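Metallo-beta-lactamase (Chryseobacterium indologenes, PDB 3L6N) hydrolyses the beta-lactam ring of penicillins, cephalosporins and carbapenems with the help of zinc ions, and so confers resistance to these antibiotics. Local coordinates at residues Phe45-Glu50 with Val70-Thr75; Ala74-Asp79 with Thr140-Val145. All coordinates share one frame; numbering follows the deposited sequence.

Interaction 1 of 2, residues Phe45-Glu50 with Val70-Thr75; sequences FDVPWE and VAVFAT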
ATOM      1  N   PHE A  45      -0.493  -5.771  -2.186  1.00  3.18           N
ATOM      2  CA  PHE A  45      -0.300  -4.335  -2.315  1.00  3.13           C
ATOM      3  C   PHE A  45       0.473  -3.856  -1.110  1.00  3.39           C
ATOM      4  O   PHE A  45      -0.090  -3.674  -0.029  1.00  4.19           O
ATOM      5  CB  PHE A  45      -1.643  -3.614  -2.483  1.00  3.01           C
ATOM      6  CG  PHE A  45      -2.363  -4.022  -3.726  1.00  3.94           C
ATOM      7  CD1 PHE A  45      -3.276  -5.068  -3.702  1.00  3.06           C
ATOM      8  CD2 PHE A  45      -2.082  -3.394  -4.939  1.00  4.36           C
ATOM      9  CE1 PHE A  45      -3.917  -5.478  -4.864  1.00  3.41           C
ATOM     10  CE2 PHE A  45      -2.725  -3.794  -6.105  1.00  4.29           C
ATOM     11  CZ  PHE A  45      -3.652  -4.841  -6.058  1.00  3.86           C
ATOM     12  N   ASP A  46       1.773  -3.672  -1.344  1.00  2.59           N
ATOM     13  CA  ASP A  46       2.782  -3.427  -0.310  1.00  3.30           C
ATOM     14  C   ASP A  46       3.024  -4.669   0.523  1.00  3.42           C
ATOM     15  O   ASP A  46       2.212  -5.592   0.543  1.00  4.02           O
ATOM     16  CB  ASP A  46       2.457  -2.185   0.515  1.00  3.24           C
ATOM     17  CG  ASP A  46       2.366  -0.962  -0.356  1.00  5.00           C
ATOM     18  OD1 ASP A  46       3.283  -0.796  -1.182  1.00  5.67           O
ATOM     19  OD2 ASP A  46       1.394  -0.184  -0.225  1.00  5.71           O
ATOM     20  N   VAL A  47       4.174  -4.687   1.189  1.00  3.59           N
ATOM     21  CA  VAL A  47       4.692  -5.905   1.826  1.00  3.95           C
ATOM     22  C   VAL A  47       4.853  -5.700   3.333  1.00  4.16           C
ATOM     23  O   VAL A  47       4.837  -4.549   3.800  1.00  5.09           O
ATOM     24  CB  VAL A  47       6.048  -6.321   1.203  1.00  3.69           C
ATOM     25  CG1 VAL A  47       5.900  -6.583  -0.294  1.00  5.32           C
ATOM     26  CG2 VAL A  47       7.117  -5.259   1.449  1.00  5.68           C
ATOM     27  N   PRO A  48       4.981  -6.797   4.103  1.00  3.83           N
ATOM     28  CA  PRO A  48       5.217  -6.605   5.545  1.00  4.06           C
ATOM     29  C   PRO A  48       6.359  -5.651   5.841  1.00  4.32           C
ATOM     30  O   PRO A  48       7.373  -5.636   5.131  1.00  4.45           O
ATOM     31  CB  PRO A  48       5.540  -8.014   6.037  1.00  3.56           C
ATOM     32  CG  PRO A  48       4.728  -8.892   5.139  1.00  4.83           C
ATOM     33  CD  PRO A  48       4.831  -8.229   3.773  1.00  3.62           C
ATOM     34  N   TRP A  49       6.173  -4.839   6.881  1.00  4.98           N
ATOM     35  CA  TRP A  49       7.173  -3.847   7.283  1.00  5.27           C
ATOM     36  C   TRP A  49       8.519  -4.501   7.591  1.00  5.44           C
ATOM     37  O   TRP A  49       9.573  -3.970   7.231  1.00  5.56           O
ATOM     38  CB  TRP A  49       6.683  -3.043   8.491  1.00  5.84           C
ATOM     39  CG  TRP A  49       7.203  -1.618   8.534  1.00  5.65           C
ATOM     40  CD1 TRP A  49       8.327  -1.112   7.918  1.00  5.34           C
ATOM     41  CD2 TRP A  49       6.604  -0.518   9.230  1.00  5.54           C
ATOM     42  NE1 TRP A  49       8.454   0.229   8.190  1.00  5.30           N
ATOM     43  CE2 TRP A  49       7.412   0.622   8.988  1.00  6.28           C
ATOM     44  CE3 TRP A  49       5.465  -0.385  10.040  1.00  6.91           C
ATOM     45  CZ2 TRP A  49       7.107   1.886   9.517  1.00  5.90           C
ATOM     46  CZ3 TRP A  49       5.156   0.888  10.566  1.00  8.37           C
ATOM     47  CH2 TRP A  49       5.987   1.997  10.305  1.00  8.01           C
ATOM     48  N   GLU A  50       8.470  -5.666   8.228  1.00  5.77           N
ATOM     49  CA  GLU A  50       9.671  -6.429   8.541  1.00  6.86           C
ATOM     50  C   GLU A  50       9.878  -7.533   7.513  1.00  6.77           C
ATOM     51  O   GLU A  50       9.040  -8.418   7.372  1.00  6.54           O
ATOM     52  CB  GLU A  50       9.583  -7.038   9.951  1.00  6.23           C
ATOM     53  CG  GLU A  50       9.461  -6.031  11.094  1.00  8.44           C
ATOM     54  CD  GLU A  50      10.693  -5.149  11.294  1.00  9.23           C
ATOM     55  OE1 GLU A  50      10.673  -4.374  12.273  1.00 11.68           O
ATOM     56  OE2 GLU A  50      11.655  -5.212  10.495  1.00 10.24           O
ATOM     57  N   VAL A  70       1.178 -14.249  -6.405  1.00  9.20           N
ATOM     58  CA  VAL A  70       1.592 -14.224  -7.811  1.00  9.92           C
ATOM     59  C   VAL A  70       1.997 -12.848  -8.323  1.00  9.86           C
ATOM     60  O   VAL A  70       2.510 -12.735  -9.434  1.00 10.04           O
ATOM     61  CB  VAL A  70       0.533 -14.887  -8.744  1.00 10.23           C
ATOM     62  CG1 VAL A  70       0.289 -16.334  -8.300  1.00 11.90           C
ATOM     63  CG2 VAL A  70      -0.775 -14.079  -8.799  1.00  9.95           C
ATOM     64  N   ALA A  71       1.780 -11.804  -7.517  1.00  8.56           N
ATOM     65  CA  ALA A  71       2.187 -10.451  -7.901  1.00  7.67           C
ATOM     66  C   ALA A  71       2.307  -9.574  -6.666  1.00  7.11           C
ATOM     67  O   ALA A  71       1.559  -9.754  -5.689  1.00  6.92           O
ATOM     68  CB  ALA A  71       1.200  -9.850  -8.881  1.00  7.69           C
ATOM     69  N   VAL A  72       3.246  -8.635  -6.708  1.00  6.27           N
ATOM     70  CA  VAL A  72       3.417  -7.671  -5.614  1.00  6.06           C
ATOM     71  C   VAL A  72       3.470  -6.290  -6.240  1.00  6.34           C
ATOM     72  O   VAL A  72       4.305  -6.046  -7.124  1.00  5.95           O
ATOM     73  CB  VAL A  72       4.727  -7.937  -4.844  1.00  6.24           C
ATOM     74  CG1 VAL A  72       4.972  -6.858  -3.776  1.00  5.55           C
ATOM     75  CG2 VAL A  72       4.702  -9.331  -4.208  1.00  6.79           C
ATOM     76  N   PHE A  73       2.572  -5.406  -5.811  1.00  5.76           N
ATOM     77  CA  PHE A  73       2.562  -4.004  -6.252  1.00  5.43           C
ATOM     78  C   PHE A  73       3.030  -3.098  -5.116  1.00  5.26           C
ATOM     79  O   PHE A  73       2.536  -3.214  -4.002  1.00  5.24           O
ATOM     80  CB  PHE A  73       1.149  -3.585  -6.677  1.00  6.31           C
ATOM     81  CG  PHE A  73       0.740  -4.097  -8.026  1.00  6.66           C
ATOM     82  CD1 PHE A  73       0.428  -5.443  -8.224  1.00  6.85           C
ATOM     83  CD2 PHE A  73       0.635  -3.214  -9.100  1.00  6.99           C
ATOM     84  CE1 PHE A  73       0.037  -5.918  -9.475  1.00  7.88           C
ATOM     85  CE2 PHE A  73       0.243  -3.677 -10.367  1.00  8.33           C
ATOM     86  CZ  PHE A  73      -0.058  -5.036 -10.550  1.00  7.31           C
ATOM     87  N   ALA A  74       3.962  -2.195  -5.414  1.00  5.05           N
ATOM     88  CA  ALA A  74       4.468  -1.241  -4.413  1.00  4.44           C
ATOM     89  C   ALA A  74       3.849   0.122  -4.631  1.00  5.02           C
ATOM     90  O   ALA A  74       3.811   0.607  -5.769  1.00  5.61           O
ATOM     91  CB  ALA A  74       6.000  -1.130  -4.519  1.00  4.52           C
ATOM     92  N   THR A  75       3.372   0.745  -3.552  1.00  4.59           N
ATOM     93  CA  THR A  75       2.752   2.064  -3.667  1.00  4.58           C
ATOM     94  C   THR A  75       3.708   3.235  -3.403  1.00  4.20           C
ATOM     95  O   THR A  75       3.326   4.399  -3.547  1.00  3.68           O
ATOM     96  CB  THR A  75       1.446   2.215  -2.849  1.00  4.91           C
ATOM     97  OG1 THR A  75       1.742   2.137  -1.452  1.00  5.25           O
ATOM     98  CG2 THR A  75       0.428   1.147  -3.237  1.00  5.70           C
TER
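The carboxylate of Asp46 grips both the backbone and the side chain of Thr75. OD1 of Asp46 accepts the N-H of Thr75 at 2.8 Å in a nearly straight bond (166°), met on the syn side and slightly out of the carboxylate plane. OD2 of Asp46 takes the hydroxyl OG1 of Thr75 at 2.6 Å through its syn lone pair. The two side chains cross at about a right angle, and chi1 of 66° sets Thr75 OG1 between its own backbone N and carbonyl carbon, where it meets OD2 of Asp46. A third partner, Arg81 NE, forms a salt bridge with Asp46 OD2, which would help to offset the buried negative charge. The backbone of the same aspartate is bound too: Asp46 N donates to Phe73 O at 2.8 Å, and Phe45 CA lies 3.5 Å from the same Phe73 O as a CA-H...O contact. Beside this backbone pairing, Phe45 and Phe73 project from one face of the sheet and run alongside each other in the same direction. Their planes are 30° apart and displaced, with centroids 5.5 Å apart, so that little of one ring lies over the other; the closest touch is Phe45 CD2 on Phe73 CB at 3.7 Å. Phe130 meets both rings edge-to-face. Val47 CG1 and Val72 CG1 meet at 3.6 Å, their side chains also crossing. This is the parallel pairing of strands 41-45 and 69-73 in the metallo-beta-lactamase fold, where the aspartate just after strand 41-45 ties down the loop that leads into the zinc-binding His-X-His-X-Asp motif.

Interaction 2 of 2, residues Ala74-Asp79 with Thr140-Val145; sequences ATHSHD and TADNVV. With ZN (zinc ion), chain B.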
ATOM      1  N   ALA A  74       3.962  -2.195  -5.414  1.00  5.05           N
ATOM      2  CA  ALA A  74       4.468  -1.241  -4.413  1.00  4.44           C
ATOM      3  C   ALA A  74       3.849   0.122  -4.631  1.00  5.02           C
ATOM      4  O   ALA A  74       3.811   0.607  -5.769  1.00  5.61           O
ATOM      5  CB  ALA A  74       6.000  -1.130  -4.519  1.00  4.52           C
ATOM      6  N   THR A  75       3.372   0.745  -3.552  1.00  4.59           N
ATOM      7  CA  THR A  75       2.752   2.064  -3.667  1.00  4.58           C
ATOM      8  C   THR A  75       3.708   3.235  -3.403  1.00  4.20           C
ATOM      9  O   THR A  75       3.326   4.399  -3.547  1.00  3.68           O
ATOM     10  CB  THR A  75       1.446   2.215  -2.849  1.00  4.91           C
ATOM     11  OG1 THR A  75       1.742   2.137  -1.452  1.00  5.25           O
ATOM     12  CG2 THR A  75       0.428   1.147  -3.237  1.00  5.70           C
ATOM     13  N   HIS A  76       4.931   2.914  -2.986  1.00  3.76           N
ATOM     14  CA  HIS A  76       6.111   3.794  -3.122  1.00  3.78           C
ATOM     15  C   HIS A  76       7.366   3.043  -2.674  1.00  3.73           C
ATOM     16  O   HIS A  76       7.296   1.826  -2.422  1.00  3.97           O
ATOM     17  CB  HIS A  76       5.959   5.221  -2.491  1.00  3.66           C
ATOM     18  CG  HIS A  76       5.786   5.264  -1.000  1.00  3.64           C
ATOM     19  ND1 HIS A  76       4.569   5.062  -0.383  1.00  3.97           N
ATOM     20  CD2 HIS A  76       6.651   5.613  -0.020  1.00  5.81           C
ATOM     21  CE1 HIS A  76       4.711   5.215   0.925  1.00  5.15           C
ATOM     22  NE2 HIS A  76       5.964   5.550   1.170  1.00  5.01           N
ATOM     23  N   SER A  77       8.508   3.734  -2.608  1.00  3.95           N
ATOM     24  CA  SER A  77       9.790   3.035  -2.471  1.00  4.68           C
ATOM     25  C   SER A  77      10.188   2.636  -1.059  1.00  5.30           C
ATOM     26  O   SER A  77      11.144   1.888  -0.894  1.00  5.23           O
ATOM     27  CB  SER A  77      10.925   3.874  -3.058  1.00  4.50           C
ATOM     28  OG  SER A  77      11.223   4.966  -2.195  1.00  5.40           O
ATOM     29  N   HIS A  78       9.471   3.136  -0.056  1.00  5.41           N
ATOM     30  CA  HIS A  78       9.870   2.951   1.337  1.00  6.04           C
ATOM     31  C   HIS A  78       9.753   1.513   1.837  1.00  6.30           C
ATOM     32  O   HIS A  78       9.075   0.679   1.238  1.00  6.46           O
ATOM     33  CB  HIS A  78       9.062   3.882   2.243  1.00  5.51           C
ATOM     34  CG  HIS A  78       9.466   5.320   2.155  1.00  5.21           C
ATOM     35  ND1 HIS A  78       8.646   6.347   2.577  1.00  6.90           N
ATOM     36  CD2 HIS A  78      10.607   5.902   1.712  1.00  7.58           C
ATOM     37  CE1 HIS A  78       9.279   7.498   2.410  1.00  7.44           C
ATOM     38  NE2 HIS A  78      10.459   7.258   1.874  1.00  7.95           N
ATOM     39  N   ASP A  79      10.428   1.240   2.949  1.00  7.02           N
ATOM     40  CA  ASP A  79      10.510  -0.124   3.511  1.00  7.47           C
ATOM     41  C   ASP A  79       9.169  -0.780   3.824  1.00  6.69           C
ATOM     42  O   ASP A  79       9.046  -2.006   3.737  1.00  7.12           O
ATOM     43  CB  ASP A  79      11.321  -0.110   4.803  1.00  8.08           C
ATOM     44  CG  ASP A  79      12.791   0.173   4.590  1.00 12.67           C
ATOM     45  OD1 ASP A  79      13.472   0.379   5.618  1.00 17.21           O
ATOM     46  OD2 ASP A  79      13.284   0.194   3.445  1.00 17.22           O
ATOM     47  N   THR A 140       5.480  11.248  -0.419  1.00  6.51           N
ATOM     48  CA  THR A 140       6.708  11.223  -1.213  1.00  6.55           C
ATOM     49  C   THR A 140       6.393  11.707  -2.629  1.00  6.83           C
ATOM     50  O   THR A 140       5.224  11.951  -2.968  1.00  7.12           O
ATOM     51  CB  THR A 140       7.268   9.799  -1.333  1.00  6.27           C
ATOM     52  OG1 THR A 140       6.231   8.941  -1.824  1.00  6.76           O
ATOM     53  CG2 THR A 140       7.782   9.287   0.019  1.00  5.93           C
ATOM     54  N   ALA A 141       7.423  11.822  -3.470  1.00  6.40           N
ATOM     55  CA  ALA A 141       7.214  12.259  -4.849  1.00  6.95           C
ATOM     56  C   ALA A 141       6.596  11.159  -5.708  1.00  6.87           C
ATOM     57  O   ALA A 141       6.022  11.435  -6.766  1.00  7.31           O
ATOM     58  CB  ALA A 141       8.538  12.732  -5.465  1.00  7.52           C
ATOM     59  N   ASP A 142       6.723   9.911  -5.255  1.00  6.19           N
ATOM     60  CA  ASP A 142       6.319   8.748  -6.051  1.00  6.06           C
ATOM     61  C   ASP A 142       5.055   8.048  -5.548  1.00  5.50           C
ATOM     62  O   ASP A 142       4.630   7.039  -6.119  1.00  6.64           O
ATOM     63  CB  ASP A 142       7.473   7.728  -6.155  1.00  5.61           C
ATOM     64  CG  ASP A 142       7.837   7.096  -4.804  1.00  4.70           C
ATOM     65  OD1 ASP A 142       7.783   7.794  -3.773  1.00  5.87           O
ATOM     66  OD2 ASP A 142       8.205   5.895  -4.782  1.00  6.12           O
ATOM     67  N   ASN A 143       4.466   8.548  -4.470  1.00  5.77           N
ATOM     68  CA  ASN A 143       3.317   7.834  -3.901  1.00  6.08           C
ATOM     69  C   ASN A 143       2.155   7.682  -4.878  1.00  6.33           C
ATOM     70  O   ASN A 143       1.798   8.627  -5.588  1.00  7.29           O
ATOM     71  CB  ASN A 143       2.864   8.385  -2.531  1.00  5.78           C
ATOM     72  CG  ASN A 143       2.594   9.897  -2.510  1.00  6.78           C
ATOM     73  OD1 ASN A 143       2.635  10.492  -1.437  1.00  7.19           O
ATOM     74  ND2 ASN A 143       2.276  10.503  -3.653  1.00  6.24           N
ATOM     75  N   VAL A 144       1.595   6.478  -4.914  1.00  5.84           N
ATOM     76  CA  VAL A 144       0.436   6.176  -5.747  1.00  5.62           C
ATOM     77  C   VAL A 144      -0.658   5.571  -4.873  1.00  5.65           C
ATOM     78  O   VAL A 144      -0.385   5.109  -3.766  1.00  5.28           O
ATOM     79  CB  VAL A 144       0.779   5.219  -6.913  1.00  5.57           C
ATOM     80  CG1 VAL A 144       1.686   5.914  -7.924  1.00  6.00           C
ATOM     81  CG2 VAL A 144       1.432   3.915  -6.398  1.00  4.72           C
ATOM     82  N   VAL A 145      -1.887   5.588  -5.382  1.00  5.78           N
ATOM     83  CA  VAL A 145      -3.037   4.985  -4.710  1.00  6.21           C
ATOM     84  C   VAL A 145      -3.548   3.827  -5.570  1.00  6.19           C
ATOM     85  O   VAL A 145      -3.232   3.747  -6.759  1.00  5.83           O
ATOM     86  CB  VAL A 145      -4.174   6.021  -4.476  1.00  6.46           C
ATOM     87  CG1 VAL A 145      -3.693   7.187  -3.593  1.00  7.54           C
ATOM     88  CG2 VAL A 145      -4.759   6.541  -5.824  1.00  7.41           C
TER
HETATM   89 ZN    ZN B 301       6.685   6.262   3.008  1.00  9.28          ZN
HETATM   90  O   HOH W   1       9.414   6.914  -1.829  1.00  6.37           O
HETATM   91  O   HOH W   2       6.177   5.014   4.362  1.00 10.54           O
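His76 and His78, the first two ligands of the three-histidine zinc site, lie here against the loop that follows the third, His139. NE2 of His76 binds the zinc ion at 2.1 Å and ND1 of His78 at 2.0 Å; His139 and water 2, at 1.9 Å from the metal, complete the site. The two histidines thus use different ring nitrogens, and His78 ND1 lies in the plane of the His76 ring, at its edge. At the backbone end of His76, away from the metal, the carboxylate of Asp142 lies against CB, with Asp142 OD2 standing 3.3 Å from His76 CB. The same OD2 receives a weak, bent bond from Ser77 N and another bond from Thr101 OG1. OD1 of Asp142 takes the hydroxyl of Thr140 on its anti side, out of the carboxylate plane, and a bond from water 1, which also joins Ser77 OG. With OG1 between its backbone N and carbonyl carbon (chi1 53°), Thr140 turns its hydroxyl to Asp142, and its methyl CG2 meets CE1 of His78 end-on at 3.3 Å. The far nitrogen of that ring, His78 NE2, is hydrogen-bonded to Glu173 OE1, which, with the metal bond, probably fixes the rotation of the ring. Thr140 N, above the carbonyl plane of Asn143, donates to OD1 of Asn143 and so links the two ends of residues 140-143. The backbones are joined where Val144 N donates to Thr75 O at 3.0 Å (161°), and Val144 CG2 packs against Thr75 CA. The contact joins the loop between strand 69-73 and helix 86-90 to the loop between strands 128-133 and 145-148; Phe104 of helix 99-107 packs on Ser77 and Asp142.

Interactions 1 and 2 share Ala74 and Thr75, and their centres are 11 Å apart. Thr75 is the joint between them: its N-H and hydroxyl are committed to residues 45-50, while its carbonyl serves residues 140-145, so the chain entering His76 and His78 is held from two directions. Interaction 1 holds no zinc ligand; the side chain of Thr75 is about 7 Å from a zinc ion, whereas interaction 2 supplies two zinc ligands directly. They also meet where Trp49 CD1 lies 4.2 Å from Asp79 C. Asp80, next along the chain, binds the second zinc ion with Cys158 and His200.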